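Local coordinates for amidohydrolase family protein (Acinetobacter baumannii, PDB 4I6K) that probably hydrolyses 2-pyrone-4,6-dicarboxylic acid as a member of the amidohydrolase family, at residues D63-T68 and D262-F267; A45-D50 and H251-S256; Q229-F234 and K268-D273. All blocks are in the same frame, centred on the assembly; numbering follows the deposited sequence.

Contact 1 of 3, residues D63-T68 and D262-F267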
loop_
_atom_site.group_PDB
_atom_site.type_symbol
_atom_site.label_atom_id
_atom_site.label_comp_id
_atom_site.label_asym_id
_atom_site.label_seq_id
_atom_site.Cartn_x
_atom_site.Cartn_y
_atom_site.Cartn_z
ATOM N N ASP A 63 -11.415 -4.915 15.121
ATOM C CA ASP A 63 -12.583 -5.081 15.987
ATOM C C ASP A 63 -12.815 -3.863 16.875
ATOM O O ASP A 63 -13.915 -3.307 16.897
ATOM C CB ASP A 63 -12.423 -6.333 16.839
ATOM C CG ASP A 63 -12.423 -7.589 16.007
ATOM O OD1 ASP A 63 -11.998 -8.652 16.507
ATOM O OD2 ASP A 63 -12.858 -7.508 14.837
ATOM N N GLU A 64 -11.769 -3.436 17.578
ATOM C CA GLU A 64 -11.853 -2.292 18.482
ATOM C C GLU A 64 -12.290 -0.994 17.801
ATOM O O GLU A 64 -12.669 -0.040 18.482
ATOM C CB GLU A 64 -10.516 -2.065 19.194
ATOM C CG GLU A 64 -10.006 -3.278 19.957
ATOM C CD GLU A 64 -8.808 -2.970 20.841
ATOM O OE1 GLU A 64 -8.670 -3.634 21.891
ATOM O OE2 GLU A 64 -8.008 -2.072 20.490
ATOM N N HIS A 65 -12.240 -0.949 16.473
ATOM C CA HIS A 65 -12.610 0.269 15.738
ATOM C C HIS A 65 -13.665 0.045 14.663
ATOM O O HIS A 65 -13.850 0.875 13.766
ATOM C CB HIS A 65 -11.380 0.928 15.120
ATOM C CG HIS A 65 -10.382 1.402 16.128
ATOM N ND1 HIS A 65 -10.361 2.696 16.603
ATOM C CD2 HIS A 65 -9.370 0.755 16.753
ATOM C CE1 HIS A 65 -9.374 2.829 17.470
ATOM N NE2 HIS A 65 -8.759 1.666 17.583
ATOM N N ASN A 66 -14.349 -1.086 14.748
ATOM C CA ASN A 66 -15.443 -1.359 13.830
ATOM C C ASN A 66 -15.022 -1.546 12.367
ATOM O O ASN A 66 -15.813 -1.330 11.449
ATOM C CB ASN A 66 -16.497 -0.261 13.967
ATOM C CG ASN A 66 -17.063 -0.195 15.368
ATOM O OD1 ASN A 66 -17.363 -1.227 15.964
ATOM N ND2 ASN A 66 -17.190 1.012 15.912
ATOM N N PHE A 67 -13.779 -1.956 12.150
ATOM C CA PHE A 67 -13.347 -2.256 10.798
ATOM C C PHE A 67 -13.814 -3.634 10.382
ATOM O O PHE A 67 -13.695 -4.599 11.129
ATOM C CB PHE A 67 -11.835 -2.133 10.668
ATOM C CG PHE A 67 -11.377 -0.737 10.405
ATOM C CD1 PHE A 67 -11.487 0.236 11.388
ATOM C CD2 PHE A 67 -10.852 -0.388 9.169
ATOM C CE1 PHE A 67 -11.064 1.537 11.152
ATOM C CE2 PHE A 67 -10.418 0.913 8.919
ATOM C CZ PHE A 67 -10.529 1.881 9.917
ATOM N N THR A 68 -14.354 -3.725 9.181
ATOM C CA THR A 68 -14.911 -4.969 8.727
ATOM C C THR A 68 -13.855 -5.786 7.999
ATOM O O THR A 68 -13.893 -7.018 8.027
ATOM C CB THR A 68 -16.105 -4.720 7.801
ATOM O OG1 THR A 68 -15.709 -3.822 6.761
ATOM C CG2 THR A 68 -17.260 -4.099 8.585
ATOM N N ASP A 262 -3.411 6.445 17.043
ATOM C CA ASP A 262 -2.756 7.609 16.447
ATOM C C ASP A 262 -2.963 7.656 14.934
ATOM O O ASP A 262 -3.151 8.728 14.350
ATOM C CB ASP A 262 -1.258 7.589 16.758
ATOM C CG ASP A 262 -0.975 7.770 18.232
ATOM O OD1 ASP A 262 -1.820 8.386 18.925
ATOM O OD2 ASP A 262 0.086 7.301 18.692
ATOM N N ALA A 263 -2.902 6.487 14.303
ATOM C CA ALA A 263 -3.164 6.387 12.876
ATOM C C ALA A 263 -4.596 6.823 12.572
ATOM O O ALA A 263 -4.812 7.695 11.730
ATOM C CB ALA A 263 -2.898 4.965 12.374
ATOM N N ILE A 264 -5.565 6.227 13.271
ATOM C CA ILE A 264 -6.980 6.604 13.138
ATOM C C ILE A 264 -7.183 8.107 13.312
ATOM O O ILE A 264 -7.922 8.734 12.554
ATOM C CB ILE A 264 -7.859 5.917 14.201
ATOM C CG1 ILE A 264 -7.656 4.402 14.193
ATOM C CG2 ILE A 264 -9.326 6.259 13.977
ATOM C CD1 ILE A 264 -8.064 3.757 12.904
ATOM N N LYS A 265 -6.521 8.670 14.320
ATOM C CA LYS A 265 -6.702 10.073 14.695
ATOM C C LYS A 265 -6.237 11.047 13.607
ATOM O O LYS A 265 -6.959 11.977 13.245
ATOM C CB LYS A 265 -6.003 10.367 16.022
ATOM C CG LYS A 265 -6.250 11.766 16.551
ATOM C CD LYS A 265 -5.798 11.891 17.993
ATOM C CE LYS A 265 -6.108 13.278 18.537
ATOM N NZ LYS A 265 -7.571 13.580 18.570
ATOM N N ALA A 266 -5.035 10.831 13.085
ATOM C CA ALA A 266 -4.519 11.677 12.017
ATOM C C ALA A 266 -5.410 11.611 10.768
ATOM O O ALA A 266 -5.575 12.593 10.047
ATOM C CB ALA A 266 -3.089 11.283 11.680
ATOM N N PHE A 267 -5.988 10.447 10.510
ATOM C CA PHE A 267 -6.817 10.305 9.333
ATOM C C PHE A 267 -7.985 11.279 9.408
ATOM O O PHE A 267 -8.322 11.947 8.427
ATOM C CB PHE A 267 -7.313 8.860 9.187
ATOM C CG PHE A 267 -8.398 8.707 8.169
ATOM C CD1 PHE A 267 -9.713 8.509 8.566
ATOM C CD2 PHE A 267 -8.112 8.798 6.814
ATOM C CE1 PHE A 267 -10.734 8.379 7.632
ATOM C CE2 PHE A 267 -9.120 8.683 5.877
ATOM C CZ PHE A 267 -10.442 8.472 6.290
#

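Contact 2 of 3, residues A45-D50 and H251-S256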
loop_
_atom_site.group_PDB
_atom_site.type_symbol
_atom_site.label_atom_id
_atom_site.label_comp_id
_atom_site.label_asym_id
_atom_site.label_seq_id
_atom_site.Cartn_x
_atom_site.Cartn_y
_atom_site.Cartn_z
ATOM N N ALA A 45 17.973 -7.077 4.353
ATOM C CA ALA A 45 16.873 -6.292 4.937
ATOM C C ALA A 45 17.365 -4.932 5.440
ATOM O O ALA A 45 18.432 -4.840 6.058
ATOM C CB ALA A 45 16.209 -7.056 6.062
ATOM N N ARG A 46 16.606 -3.877 5.148
ATOM C CA ARG A 46 16.931 -2.537 5.651
ATOM C C ARG A 46 16.808 -2.522 7.171
ATOM O O ARG A 46 17.463 -1.730 7.848
ATOM C CB ARG A 46 15.991 -1.475 5.059
ATOM C CG ARG A 46 16.330 -1.018 3.648
ATOM C CD ARG A 46 15.356 0.079 3.145
ATOM N NE ARG A 46 14.119 -0.461 2.561
ATOM C CZ ARG A 46 12.898 -0.266 3.061
ATOM N NH1 ARG A 46 12.731 0.458 4.159
ATOM N NH2 ARG A 46 11.838 -0.795 2.464
ATOM N N TYR A 47 15.939 -3.384 7.689
ATOM C CA TYR A 47 15.712 -3.503 9.117
ATOM C C TYR A 47 15.036 -4.820 9.423
ATOM O O TYR A 47 14.510 -5.490 8.527
ATOM C CB TYR A 47 14.856 -2.351 9.644
ATOM C CG TYR A 47 13.424 -2.376 9.170
ATOM C CD1 TYR A 47 12.399 -2.815 10.001
ATOM C CD2 TYR A 47 13.097 -1.953 7.887
ATOM C CE1 TYR A 47 11.089 -2.836 9.564
ATOM C CE2 TYR A 47 11.796 -1.970 7.437
ATOM C CZ TYR A 47 10.794 -2.411 8.275
ATOM O OH TYR A 47 9.496 -2.420 7.811
ATOM N N ALA A 48 15.058 -5.192 10.698
ATOM C CA ALA A 48 14.500 -6.465 11.143
ATOM C C ALA A 48 13.849 -6.255 12.491
ATOM O O ALA A 48 14.532 -6.250 13.509
ATOM C CB ALA A 48 15.585 -7.523 11.245
ATOM N N PRO A 49 12.521 -6.072 12.495
ATOM C CA PRO A 49 11.784 -5.791 13.722
ATOM C C PRO A 49 11.980 -6.922 14.732
ATOM O O PRO A 49 12.161 -8.074 14.336
ATOM C CB PRO A 49 10.326 -5.740 13.253
ATOM C CG PRO A 49 10.384 -5.672 11.747
ATOM C CD PRO A 49 11.631 -6.341 11.353
ATOM N N ASP A 50 11.932 -6.597 16.019
ATOM C CA ASP A 50 12.213 -7.564 17.085
ATOM C C ASP A 50 10.997 -7.778 17.975
ATOM O O ASP A 50 11.082 -7.712 19.203
ATOM C CB ASP A 50 13.384 -7.063 17.935
ATOM C CG ASP A 50 13.780 -8.043 19.026
ATOM O OD1 ASP A 50 13.602 -9.268 18.831
ATOM O OD2 ASP A 50 14.276 -7.579 20.078
ATOM N N HIS A 251 3.379 -0.062 12.106
ATOM C CA HIS A 251 4.116 1.215 12.089
ATOM C C HIS A 251 5.587 1.028 12.342
ATOM O O HIS A 251 6.138 1.630 13.270
ATOM C CB HIS A 251 3.534 2.189 13.127
ATOM C CG HIS A 251 2.042 2.127 13.221
ATOM N ND1 HIS A 251 1.381 1.647 14.333
ATOM C CD2 HIS A 251 1.080 2.426 12.313
ATOM C CE1 HIS A 251 0.077 1.677 14.117
ATOM N NE2 HIS A 251 -0.131 2.142 12.898
ATOM N N THR A 252 6.219 0.198 11.511
ATOM C CA THR A 252 7.628 -0.190 11.697
ATOM C C THR A 252 8.589 0.994 11.727
ATOM O O THR A 252 8.459 1.928 10.927
ATOM C CB THR A 252 8.117 -1.161 10.588
ATOM O OG1 THR A 252 7.677 -0.701 9.295
ATOM C CG2 THR A 252 7.611 -2.589 10.853
ATOM N N GLN A 253 9.569 0.927 12.629
ATOM C CA GLN A 253 10.578 1.967 12.741
ATOM C C GLN A 253 9.943 3.266 13.214
ATOM O O GLN A 253 10.543 4.326 13.108
ATOM C CB GLN A 253 11.298 2.187 11.402
ATOM C CG GLN A 253 11.975 0.945 10.867
ATOM C CD GLN A 253 13.085 1.247 9.885
ATOM O OE1 GLN A 253 14.251 0.939 10.133
ATOM N NE2 GLN A 253 12.731 1.852 8.761
ATOM N N HIS A 254 8.728 3.172 13.744
ATOM C CA HIS A 254 8.001 4.332 14.247
ATOM C C HIS A 254 7.154 3.906 15.433
ATOM O O HIS A 254 6.194 4.600 15.818
ATOM C CB HIS A 254 7.075 4.908 13.173
ATOM C CG HIS A 254 7.789 5.650 12.089
ATOM N ND1 HIS A 254 8.367 5.019 11.009
ATOM C CD2 HIS A 254 7.992 6.975 11.904
ATOM C CE1 HIS A 254 8.910 5.923 10.211
ATOM N NE2 HIS A 254 8.698 7.119 10.733
ATOM N N GLU A 255 7.512 2.754 15.997
ATOM C CA GLU A 255 6.689 2.105 17.008
ATOM C C GLU A 255 6.564 2.941 18.278
ATOM O O GLU A 255 5.532 2.902 18.941
ATOM C CB GLU A 255 7.241 0.712 17.337
ATOM C CG GLU A 255 7.227 -0.256 16.168
ATOM C CD GLU A 255 8.501 -0.223 15.369
ATOM O OE1 GLU A 255 8.736 -1.171 14.580
ATOM O OE2 GLU A 255 9.269 0.745 15.529
ATOM N N SER A 256 7.614 3.694 18.616
ATOM C CA SER A 256 7.616 4.471 19.849
ATOM C C SER A 256 6.639 5.638 19.737
ATOM O O SER A 256 6.163 6.153 20.745
ATOM C CB SER A 256 9.014 5.008 20.146
ATOM O OG SER A 256 10.013 4.223 19.518
#

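Contact 3 of 3, residues Q229-F234 and K268-D273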
loop_
_atom_site.group_PDB
_atom_site.type_symbol
_atom_site.label_atom_id
_atom_site.label_comp_id
_atom_site.label_asym_id
_atom_site.label_seq_id
_atom_site.Cartn_x
_atom_site.Cartn_y
_atom_site.Cartn_z
ATOM N N GLN A 229 -2.009 18.684 2.671
ATOM C CA GLN A 229 -1.843 19.331 1.380
ATOM C C GLN A 229 -2.008 18.331 0.241
ATOM O O GLN A 229 -2.711 18.589 -0.743
ATOM C CB GLN A 229 -0.453 19.938 1.275
ATOM C CG GLN A 229 -0.204 21.138 2.159
ATOM C CD GLN A 229 1.088 21.829 1.789
ATOM O OE1 GLN A 229 1.209 22.390 0.694
ATOM N NE2 GLN A 229 2.074 21.773 2.686
ATOM N N ALA A 230 -1.324 17.196 0.369
ATOM C CA ALA A 230 -1.367 16.150 -0.650
ATOM C C ALA A 230 -2.810 15.733 -0.862
ATOM O O ALA A 230 -3.272 15.627 -1.991
ATOM C CB ALA A 230 -0.509 14.969 -0.241
ATOM N N TYR A 231 -3.525 15.520 0.238
ATOM C CA TYR A 231 -4.942 15.187 0.168
ATOM C C TYR A 231 -5.728 16.227 -0.623
ATOM O O TYR A 231 -6.480 15.882 -1.543
ATOM C CB TYR A 231 -5.535 15.027 1.572
ATOM C CG TYR A 231 -7.015 14.668 1.580
ATOM C CD1 TYR A 231 -7.451 13.394 1.178
ATOM C CD2 TYR A 231 -7.977 15.594 1.987
ATOM C CE1 TYR A 231 -8.799 13.053 1.181
ATOM C CE2 TYR A 231 -9.337 15.259 1.994
ATOM C CZ TYR A 231 -9.740 13.992 1.587
ATOM O OH TYR A 231 -11.075 13.652 1.597
ATOM N N ASN A 232 -5.555 17.499 -0.273
ATOM C CA ASN A 232 -6.277 18.570 -0.961
ATOM C C ASN A 232 -5.980 18.559 -2.438
ATOM O O ASN A 232 -6.888 18.670 -3.263
ATOM C CB ASN A 232 -5.925 19.945 -0.393
ATOM C CG ASN A 232 -6.377 20.120 1.043
ATOM O OD1 ASN A 232 -6.011 21.091 1.694
ATOM N ND2 ASN A 232 -7.168 19.177 1.542
ATOM N N ILE A 233 -4.704 18.440 -2.780
ATOM C CA ILE A 233 -4.322 18.318 -4.186
ATOM C C ILE A 233 -5.093 17.176 -4.867
ATOM O O ILE A 233 -5.770 17.388 -5.866
ATOM C CB ILE A 233 -2.805 18.126 -4.320
ATOM C CG1 ILE A 233 -2.088 19.395 -3.860
ATOM C CG2 ILE A 233 -2.409 17.784 -5.749
ATOM C CD1 ILE A 233 -0.575 19.279 -3.860
ATOM N N PHE A 234 -5.018 15.973 -4.304
ATOM C CA PHE A 234 -5.778 14.825 -4.823
ATOM C C PHE A 234 -7.242 15.186 -5.077
ATOM O O PHE A 234 -7.822 14.823 -6.107
ATOM C CB PHE A 234 -5.727 13.650 -3.843
ATOM C CG PHE A 234 -4.332 13.196 -3.498
ATOM C CD1 PHE A 234 -3.263 13.487 -4.336
ATOM C CD2 PHE A 234 -4.093 12.451 -2.342
ATOM C CE1 PHE A 234 -1.975 13.048 -4.023
ATOM C CE2 PHE A 234 -2.811 12.007 -2.024
ATOM C CZ PHE A 234 -1.753 12.312 -2.866
ATOM N N LYS A 268 -8.597 11.357 10.586
ATOM C CA LYS A 268 -9.769 12.203 10.791
ATOM C C LYS A 268 -9.379 13.674 10.746
ATOM O O LYS A 268 -10.202 14.536 10.456
ATOM C CB LYS A 268 -10.435 11.876 12.125
ATOM C CG LYS A 268 -10.940 10.444 12.249
ATOM C CD LYS A 268 -11.764 10.264 13.531
ATOM C CE LYS A 268 -12.200 8.819 13.731
ATOM N NZ LYS A 268 -12.486 8.508 15.161
ATOM N N GLN A 269 -8.147 13.977 11.123
ATOM C CA GLN A 269 -7.595 15.302 10.916
ATOM C C GLN A 269 -7.312 15.685 9.490
ATOM O O GLN A 269 -7.634 16.769 9.059
ATOM C CB GLN A 269 -6.356 15.504 11.751
ATOM C CG GLN A 269 -6.695 15.993 13.112
ATOM C CD GLN A 269 -5.596 15.763 14.089
ATOM O OE1 GLN A 269 -5.846 15.529 15.271
ATOM N NE2 GLN A 269 -4.361 15.818 13.609
ATOM N N ILE A 270 -6.714 14.776 8.756
ATOM C CA ILE A 270 -6.514 14.964 7.328
ATOM C C ILE A 270 -7.846 14.967 6.573
ATOM O O ILE A 270 -8.095 15.832 5.742
ATOM C CB ILE A 270 -5.625 13.858 6.738
ATOM C CG1 ILE A 270 -4.200 13.978 7.289
ATOM C CG2 ILE A 270 -5.625 13.935 5.208
ATOM C CD1 ILE A 270 -3.506 12.647 7.466
ATOM N N VAL A 271 -8.692 13.986 6.858
ATOM C CA VAL A 271 -9.981 13.887 6.197
ATOM C C VAL A 271 -11.075 14.220 7.193
ATOM O O VAL A 271 -11.658 13.334 7.823
ATOM C CB VAL A 271 -10.220 12.477 5.623
ATOM C CG1 VAL A 271 -11.509 12.443 4.795
ATOM C CG2 VAL A 271 -9.030 12.050 4.784
ATOM N N PHE A 272 -11.344 15.509 7.330
ATOM C CA PHE A 272 -12.322 15.989 8.282
ATOM C C PHE A 272 -13.776 15.661 7.897
ATOM O O PHE A 272 -14.578 15.240 8.737
ATOM C CB PHE A 272 -12.147 17.493 8.479
ATOM C CG PHE A 272 -12.954 18.033 9.610
ATOM C CD1 PHE A 272 -13.545 19.284 9.531
ATOM C CD2 PHE A 272 -13.151 17.266 10.754
ATOM C CE1 PHE A 272 -14.300 19.769 10.579
ATOM C CE2 PHE A 272 -13.909 17.744 11.805
ATOM C CZ PHE A 272 -14.484 18.996 11.717
ATOM N N ASP A 273 -14.107 15.849 6.624
ATOM C CA ASP A 273 -15.471 15.667 6.143
ATOM C C ASP A 273 -15.893 14.195 6.138
ATOM O O ASP A 273 -15.265 13.351 5.485
ATOM C CB ASP A 273 -15.615 16.284 4.750
ATOM C CG ASP A 273 -16.962 16.008 4.129
ATOM O OD1 ASP A 273 -17.634 15.045 4.553
ATOM O OD2 ASP A 273 -17.350 16.752 3.209
#

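Contact 1 of 3, residues D63-T68 and D262-F267
Ile264 meets two rings at once, His65 with one part of its long branch and Phe67 with the next. Its CG1 lies over one face of the imidazole in a CH-pi contact, 4.2 Å from the centroid of the His65 ring and nearer the rim than the middle. Because CG1 is set beside the backbone N (chi1 -53°), the branch is aimed across the gap, and its methyl CD1 then reaches Phe67 CE1 at 4.1 Å, approaching that ring obliquely. A branched aliphatic suits this place, since successive carbons of one branch can each meet a different ring.

The imidazole is fixed at its other end too: His65 NE2 hydrogen-bonds to Glu261, also on helix 260-270, and this carboxylate would tend to favour a proton on NE2. Tyr260 adds a further ring contact. Behind the two rings the chain leaves helix 55-64 through a Schellman motif: Asn66 N bonds to Asp63 O at 3.1 Å, and the positive phi of Asn66 (67°) turns the chain away from the helix axis. Phe67, buried against Cys27, leads on into strand 69-73, while Ile264 also touches Trp245 and Phe267 packs against helix 274-289.

Contact 2 of 3, residues A45-D50 and H251-S256
Pro49 and Thr252 bring the backbones nearest, 7.3 Å between their CA atoms, where an irregular loop faces a type II beta turn running from His251 to His254. Gln253 takes the third turn position with positive phi, and its side chain leans on Tyr47. The amide lies almost parallel to the phenol ring, the planes 17° apart, with Gln253 CD 3.7 Å above one face and shifted toward the rim. Gln253 CG makes a CH-pi contact with the same ring, and Gln253 OE1 comes to 3.4 Å from Tyr47 CB; glutamine suits the place because its chain and flat amide can both lie along the ring. At the far end of the ring Thr252 OG1 donates a hydrogen bond to Tyr47 OH at 2.9 Å; placing OG1 between N and the carbonyl carbon leaves CG2 to pack on Pro49 CG at 4.2 Å.

These loops follow the first and last strands of a (beta/alpha)8 barrel, on the side where amidohydrolases carry their active site. Tyr47 OH also hydrogen-bonds to a bound citric acid, probably acquired during crystallisation, which Arg46 binds as well, while Thr252 OG1 has a second partner in Arg216. Within the turn, His254 ND1 gives a nearly straight bond (169°) to Thr252 O at 3.1 Å, with that oxygen in the plane of the imidazole. Gln253 N donates to Glu255 OE1 at 3.0 Å from a direction 44° out of the carboxylate plane, and the same oxygen is hydrogen-bonded to Tyr51.

Contact 3 of 3, residues Q229-F234 and K268-D273
Tyr231 lays one face of its ring against Val271 and its stem against Ile270, so a single aromatic spans the last residue of helix 260-270 and the first one beyond it. Val271 comes in at about a right angle to the tyrosine side chain. Its CG2 makes a CH-pi contact over the face, 4.0 Å from the centroid of the Tyr231 ring and displaced toward the rim, with Tyr231 CE1 the closest ring atom at 3.7 Å. The other methyl follows the ring outward, and Val271 CG1 is 3.4 Å from Tyr231 OH. Ile270 instead crosses the tyrosine at a slant: its CG2 packs on Tyr231 CB at 3.8 Å, and Ile270 O approaches Tyr231 CD2 obliquely at the same distance. With CG opposite the backbone N (chi1 180°), the tyrosine extends away from helix 222-237 far enough to meet both neighbours.

The two helices belong to the outer layer of the (beta/alpha)8 barrel, one preceding and the other following its last strand, 243-244. Tyr231 bridges to that strand as well, touching Leu243, and both Tyr231 and Val271 pack on Ile280 of helix 274-289. A tyrosine fits here because its buried, apolar ring ends in a hydroxyl that is satisfied by a hydrogen bond with Glu276. Val271 is the first residue to leave helical geometry (phi -109°, psi 85°), and its O is taken up by Gln277. Two residues further on, Asp273 is the N-cap of helix 274-289, its OD1 accepting from His275 N and weakly from Glu276 N; the capped helix carries the glutamate that holds the tyrosine hydroxyl.

Along the chain the segments alternate: 45-50 and 63-68 come first, then 229-234, and 251-256, 262-267 and 268-273 follow closely. Contacts 1 and 3 share helix 260-270, their centres about 16 Å apart: one part meets the turn that ends helix 55-64, while its last turn and exit meet helix 222-237. Contacts 1 and 2 both join the first and last strand-helix units and so help close the barrel, contact 2 on the loop side that carries the citric acid; contact 3 ties neighbouring outer helices. The centres of contacts 1 and 2 are about 21 Å apart, yet Ala263 CB packs on His251 NE2 at 4.0 Å. Contacts 2 and 3 stay about 12 Å apart at their nearest atoms.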